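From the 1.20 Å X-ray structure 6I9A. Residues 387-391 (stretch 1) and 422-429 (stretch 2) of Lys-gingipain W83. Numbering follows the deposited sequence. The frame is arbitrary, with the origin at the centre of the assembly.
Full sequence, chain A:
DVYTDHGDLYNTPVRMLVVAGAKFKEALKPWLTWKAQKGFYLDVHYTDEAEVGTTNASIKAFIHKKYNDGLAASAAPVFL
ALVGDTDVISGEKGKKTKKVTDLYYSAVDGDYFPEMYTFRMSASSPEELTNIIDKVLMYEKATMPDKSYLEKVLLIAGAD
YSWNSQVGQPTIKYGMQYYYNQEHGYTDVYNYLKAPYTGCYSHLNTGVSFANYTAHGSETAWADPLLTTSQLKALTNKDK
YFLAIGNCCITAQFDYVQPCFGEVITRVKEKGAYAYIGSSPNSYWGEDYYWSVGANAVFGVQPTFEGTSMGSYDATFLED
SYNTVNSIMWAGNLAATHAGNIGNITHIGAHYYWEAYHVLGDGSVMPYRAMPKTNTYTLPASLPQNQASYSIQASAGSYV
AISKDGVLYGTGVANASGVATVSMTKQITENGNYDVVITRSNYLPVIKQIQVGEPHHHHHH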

# COMPACT_ATOMS: atom_id res chain seq x y z
N GLN A 387 -33.48 -9.54 -5.31
CA GLN A 387 -33.58 -8.17 -4.78
C GLN A 387 -32.45 -7.31 -5.33
O GLN A 387 -31.31 -7.79 -5.39
N ALA A 388 -32.74 -6.07 -5.66
CA ALA A 388 -31.76 -5.13 -6.19
C ALA A 388 -30.81 -4.65 -5.10
O ALA A 388 -29.70 -4.20 -5.44
N SER A 389 -31.22 -4.72 -3.84
CA SER A 389 -30.34 -4.29 -2.75
C SER A 389 -30.77 -4.92 -1.48
O SER A 389 -31.92 -5.41 -1.38
N TYR A 390 -29.89 -4.89 -0.46
CA TYR A 390 -30.18 -5.29 0.90
C TYR A 390 -29.62 -4.27 1.85
O TYR A 390 -28.56 -3.72 1.60
N SER A 391 -30.26 -4.06 2.98
CA SER A 391 -29.70 -3.22 4.05
C SER A 391 -28.95 -4.12 5.01
O SER A 391 -29.44 -5.16 5.44
N VAL A 422 -26.56 -2.28 0.28
CA VAL A 422 -25.71 -3.11 -0.56
C VAL A 422 -26.37 -3.27 -1.92
O VAL A 422 -27.43 -3.94 -2.03
N SER A 423 -25.81 -2.66 -2.92
CA SER A 423 -26.35 -2.66 -4.29
C SER A 423 -25.90 -3.93 -4.97
O SER A 423 -24.69 -4.19 -5.13
N MET A 424 -26.87 -4.73 -5.41
CA MET A 424 -26.59 -6.03 -5.99
C MET A 424 -26.39 -5.94 -7.48
O MET A 424 -27.36 -5.88 -8.24
N THR A 425 -25.14 -5.90 -7.93
CA THR A 425 -24.81 -5.87 -9.35
C THR A 425 -25.06 -7.24 -9.97
O THR A 425 -25.31 -7.34 -11.18
N LYS A 426 -25.03 -8.29 -9.15
CA LYS A 426 -25.46 -9.64 -9.50
C LYS A 426 -26.48 -10.01 -8.46
O LYS A 426 -26.17 -10.07 -7.28
N GLN A 427 -27.74 -10.25 -8.89
CA GLN A 427 -28.75 -10.59 -7.90
C GLN A 427 -28.61 -12.04 -7.46
O GLN A 427 -28.01 -12.87 -8.16
N ILE A 428 -29.13 -12.34 -6.24
CA ILE A 428 -29.13 -13.71 -5.73
C ILE A 428 -30.34 -14.43 -6.32
O ILE A 428 -31.49 -14.04 -6.10
N THR A 429 -30.06 -15.45 -7.10
CA THR A 429 -31.15 -16.22 -7.77
C THR A 429 -31.08 -17.69 -7.44
O THR A 429 -31.89 -18.47 -7.99

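The two stretches meet as neighbouring antiparallel strands, 389-391 against 422-424, whose axes approach to 4.9 Å and whose N-to-C directions differ by 161°; together they bury 416 Å². At V422 the pairing is closed by two backbone hydrogen bonds to Y390, from V422 N to Y390 O (2.8 Å) and from Y390 N to V422 O (3.1 Å). The V422 side chain, with chi1 t, lies on the same face of the sheet as that of Y390, and both residues are buried. V422 O also receives a CA-H...O contact from S389, its distance to S389 CA being 3.0 Å.

S423 pairs with S389 at a non-hydrogen-bonded position, with S423 CA and S389 CA 4.6 Å apart. Both serines adopt the p rotamer and project from the face of the sheet opposite to Y390 and V422. S423 contributes little to the packing; S389 CB lies 4.3 Å from S423 CA but comes within 3.2 Å of V422 O, and S423 OG finds its hydrogen-bonding partner elsewhere in the structure.

M424 restores the backbone ladder, its N donating to A388 O at 2.9 Å with a nearly straight angle of 167°. Its side chain points toward stretch 1 and is folded, m at chi1, chi2 and chi3. This conformation brings M424 CG to 3.6 Å from Q387 O and M424 SD to 3.7 Å from Y390 CE2. The sulfur sits at the edge of the tyrosine ring, 4.8 Å from M424 SD to the centroid of the Y390 ring and 78° off its normal, so it packs beside the ring and not over it.

T425 and K426 point away and make no contact with stretch 1. Q427 returns to it: CB is directed sideways, but the m, t conformation carries the end of the side chain nearer. Q427 CG lies 3.5 Å from Q387 O, and Q427 NE2 is 3.6 Å from A388 CA, a van der Waals approach.

I428 points toward stretch 1 in an m, t rotamer and places its CD1 4.0 Å from Y390 CE2 and 3.7 Å from Y390 OH. The tyrosine, with chi1 m, thus reaches along stretch 2 from the V422 pairing to M424 and I428. Near its hydroxyl, a water links the two stretches: it accepts hydrogen bonds from Q387 N and I428 N (3.0 and 2.8 Å to the water O, respectively), and donates one to Y390 OH (2.8 Å from the water O). T429 points away.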

# COMPACT_ATOMS: atom_id res chain seq x y z
CB GLN A 387 -33.52 -8.12 -3.24
CG GLN A 387 -34.57 -8.93 -2.50
CD GLN A 387 -35.95 -8.50 -2.87
OE1 GLN A 387 -36.27 -7.31 -2.85
NE2 GLN A 387 -36.77 -9.47 -3.27
CB ALA A 388 -32.47 -3.92 -6.81
CB SER A 389 -30.33 -2.77 -2.62
OG SER A 389 -31.60 -2.26 -2.23
CB TYR A 390 -29.56 -6.64 1.29
CG TYR A 390 -29.92 -7.79 0.37
CD1 TYR A 390 -31.14 -8.45 0.48
CD2 TYR A 390 -29.03 -8.23 -0.60
CE1 TYR A 390 -31.47 -9.51 -0.36
CE2 TYR A 390 -29.33 -9.30 -1.44
CZ TYR A 390 -30.55 -9.94 -1.32
OH TYR A 390 -30.84 -10.96 -2.19
CB SER A 391 -30.82 -2.46 4.76
OG SER A 391 -31.82 -3.33 5.28
CB VAL A 422 -25.44 -4.47 0.10
CG1 VAL A 422 -24.55 -5.36 -0.79
CG2 VAL A 422 -24.80 -4.30 1.48
CB SER A 423 -25.87 -1.42 -5.05
OG SER A 423 -24.44 -1.37 -5.10
CB MET A 424 -27.71 -7.03 -5.65
CG MET A 424 -27.94 -7.18 -4.17
SD MET A 424 -26.48 -7.78 -3.27
CE MET A 424 -26.38 -9.41 -3.93
CB THR A 425 -23.39 -5.36 -9.55
OG1 THR A 425 -22.50 -6.15 -8.75
CG2 THR A 425 -23.28 -3.87 -9.22
CB LYS A 426 -24.27 -10.62 -9.51
CG LYS A 426 -24.71 -12.04 -9.90
CD LYS A 426 -23.47 -13.00 -9.88
CE LYS A 426 -23.87 -14.45 -10.10
NZ LYS A 426 -24.55 -14.66 -11.39
CB GLN A 427 -30.18 -10.28 -8.40
CG GLN A 427 -30.39 -8.79 -8.66
CD GLN A 427 -31.83 -8.48 -8.94
OE1 GLN A 427 -32.72 -9.36 -8.91
NE2 GLN A 427 -32.09 -7.22 -9.16
CB ILE A 428 -29.16 -13.69 -4.19
CG1 ILE A 428 -27.84 -13.08 -3.67
CG2 ILE A 428 -29.39 -15.09 -3.61
CD1 ILE A 428 -27.75 -12.96 -2.13
CB THR A 429 -31.03 -16.07 -9.28
OG1 THR A 429 -29.84 -16.75 -9.68
CG2 THR A 429 -31.01 -14.63 -9.73
O HOH W 1 -30.58 -10.32 -4.89